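Local atomic coordinates of rhamnogalacturonan endolyase YesW (Bacillus subtilis, PDB entry 2ZUX), a protein that cleaves the backbone of type I rhamnogalacturonan from plant cell-wall pectin by endo-type beta-elimination, releasing unsaturated oligosaccharides. Residues 131-136 against 151-156. Sequence-based numbering, arbitrary orientation.
With RAM (alpha-L-rhamnopyranose), chain N.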
# COMPACT_ATOMS: atom_id res chain seq x y z
N ILE A 131 2.54 1.95 11.16
CA ILE A 131 1.33 1.43 11.79
C ILE A 131 1.28 -0.05 11.45
O ILE A 131 1.15 -0.41 10.27
CB ILE A 131 0.05 2.17 11.30
CG1 ILE A 131 0.19 3.70 11.44
CG2 ILE A 131 -1.20 1.65 12.01
CD1 ILE A 131 0.45 4.20 12.86
N LEU A 132 1.41 -0.91 12.46
CA LEU A 132 1.59 -2.34 12.27
C LEU A 132 0.42 -3.16 12.78
O LEU A 132 -0.03 -2.97 13.91
CB LEU A 132 2.85 -2.79 13.00
CG LEU A 132 3.19 -4.28 12.97
CD1 LEU A 132 3.59 -4.71 11.57
CD2 LEU A 132 4.30 -4.59 13.97
N LYS A 133 -0.03 -4.09 11.94
CA LYS A 133 -1.04 -5.06 12.35
C LYS A 133 -0.35 -6.34 12.80
O LYS A 133 0.51 -6.87 12.08
CB LYS A 133 -2.01 -5.35 11.19
CG LYS A 133 -3.14 -6.34 11.52
CD LYS A 133 -4.04 -6.60 10.31
CE LYS A 133 -3.35 -7.50 9.30
NZ LYS A 133 -4.14 -7.67 8.04
N TRP A 134 -0.72 -6.81 13.99
CA TRP A 134 -0.28 -8.11 14.49
C TRP A 134 -1.30 -9.17 14.10
O TRP A 134 -2.52 -8.92 14.11
CB TRP A 134 -0.15 -8.07 16.01
CG TRP A 134 0.99 -7.23 16.49
CD1 TRP A 134 0.94 -5.92 16.89
CD2 TRP A 134 2.35 -7.64 16.62
NE1 TRP A 134 2.20 -5.50 17.27
CE2 TRP A 134 3.09 -6.53 17.10
CE3 TRP A 134 3.03 -8.84 16.37
CZ2 TRP A 134 4.47 -6.59 17.35
CZ3 TRP A 134 4.40 -8.90 16.62
CH2 TRP A 134 5.10 -7.78 17.09
N ASP A 135 -0.82 -10.37 13.77
CA ASP A 135 -1.71 -11.46 13.38
C ASP A 135 -1.56 -12.63 14.33
O ASP A 135 -0.44 -13.13 14.54
CB ASP A 135 -1.40 -11.92 11.95
CG ASP A 135 -2.53 -12.74 11.36
OD1 ASP A 135 -3.68 -12.24 11.32
OD2 ASP A 135 -2.25 -13.86 10.90
N PRO A 136 -2.67 -13.09 14.92
CA PRO A 136 -2.59 -14.29 15.75
C PRO A 136 -2.43 -15.51 14.85
O PRO A 136 -2.92 -15.52 13.71
CB PRO A 136 -3.95 -14.31 16.46
CG PRO A 136 -4.88 -13.66 15.48
CD PRO A 136 -4.05 -12.57 14.83
N VAL A 151 -7.03 -9.00 17.22
CA VAL A 151 -6.20 -8.25 16.27
C VAL A 151 -5.69 -7.01 16.99
O VAL A 151 -6.46 -6.27 17.61
CB VAL A 151 -7.02 -7.85 15.04
CG1 VAL A 151 -6.16 -7.07 14.02
CG2 VAL A 151 -7.63 -9.08 14.39
N LEU A 152 -4.38 -6.80 16.94
CA LEU A 152 -3.74 -5.66 17.58
C LEU A 152 -3.11 -4.78 16.52
O LEU A 152 -2.53 -5.29 15.57
CB LEU A 152 -2.67 -6.13 18.57
CG LEU A 152 -3.13 -7.25 19.52
CD1 LEU A 152 -1.97 -7.84 20.26
CD2 LEU A 152 -4.16 -6.73 20.51
N ILE A 153 -3.23 -3.47 16.70
CA ILE A 153 -2.64 -2.48 15.80
C ILE A 153 -1.77 -1.58 16.65
O ILE A 153 -2.25 -0.99 17.62
CB ILE A 153 -3.71 -1.58 15.11
CG1 ILE A 153 -4.85 -2.40 14.48
CG2 ILE A 153 -3.04 -0.60 14.14
CD1 ILE A 153 -4.44 -3.26 13.32
N ASP A 154 -0.49 -1.47 16.27
CA ASP A 154 0.46 -0.61 17.00
C ASP A 154 0.95 0.53 16.12
O ASP A 154 0.95 0.42 14.90
CB ASP A 154 1.72 -1.40 17.38
CG ASP A 154 1.49 -2.44 18.46
OD1 ASP A 154 0.37 -2.60 18.98
OD2 ASP A 154 2.49 -3.11 18.81
N ALA A 155 1.41 1.60 16.76
CA ALA A 155 2.17 2.64 16.07
C ALA A 155 3.57 2.71 16.64
O ALA A 155 3.74 2.78 17.86
CB ALA A 155 1.50 3.99 16.20
N TYR A 156 4.56 2.73 15.75
CA TYR A 156 5.97 2.89 16.13
C TYR A 156 6.61 4.06 15.41
O TYR A 156 6.41 4.25 14.20
CB TYR A 156 6.79 1.63 15.79
CG TYR A 156 6.38 0.43 16.60
CD1 TYR A 156 6.99 0.16 17.82
CD2 TYR A 156 5.39 -0.44 16.14
CE1 TYR A 156 6.61 -0.93 18.58
CE2 TYR A 156 5.00 -1.53 16.89
CZ TYR A 156 5.63 -1.77 18.11
OH TYR A 156 5.24 -2.86 18.86
C1 RAM N . -0.14 -17.61 7.74
C2 RAM N . -0.74 -16.32 8.32
C3 RAM N . 0.30 -15.37 8.92
C4 RAM N . 1.51 -15.27 7.99
C5 RAM N . 2.11 -16.66 7.86
C6 RAM N . 3.38 -16.64 7.01
O1 RAM N . -0.19 -18.65 8.69
O2 RAM N . -1.48 -15.67 7.32
O3 RAM N . -0.26 -14.10 9.16
O4 RAM N . 2.46 -14.30 8.39
O5 RAM N . 1.18 -17.51 7.21
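Trp134 reaches diagonally across to Asp154 of the partner strand: the indole NE1 donates to OD2 at 2.9 Å, with OD2 close to the ring plane but approached from above the carboxylate plane, ring and carboxylate being turned 65° apart. Tyr156 OH, also hydrogen-bonded to Asp97 N, gives the same OD2 a weak second bond, and Arg165 holds OD1 in a salt bridge. Leu132 lies over one indole face, its CD2 3.7 Å above the plane and offset toward the rim. Beneath these groups, antiparallel strands 131-136 and 152-156 pair through reciprocal 2.8 Å bonds, Leu132 N to Asp154 O and Asp154 N to Leu132 O. The other sheet face is tight around Ile131, where CG2 meets Ile153 CG2 at 3.6 Å and CD1 meets Ala155 CB at 3.5 Å. Contact thins toward Val151, whose CG1 stands 4.0 Å from Lys133 CG; Lys133 then bends at chi3 (74°), and NZ hydrogen-bonds to Asp116 OD2, a calcium ligand. Here pairing is one-sided: Trp134 N bonds Leu152 O at 2.8 Å, but buried Leu152 N has no partner. Beyond, Asp135 OD2 accepts from rhamnose O3. In this beta-propeller blade, indole and guanidinium hold a buried carboxylate, with a weak phenol bond, which would favour its ionised form.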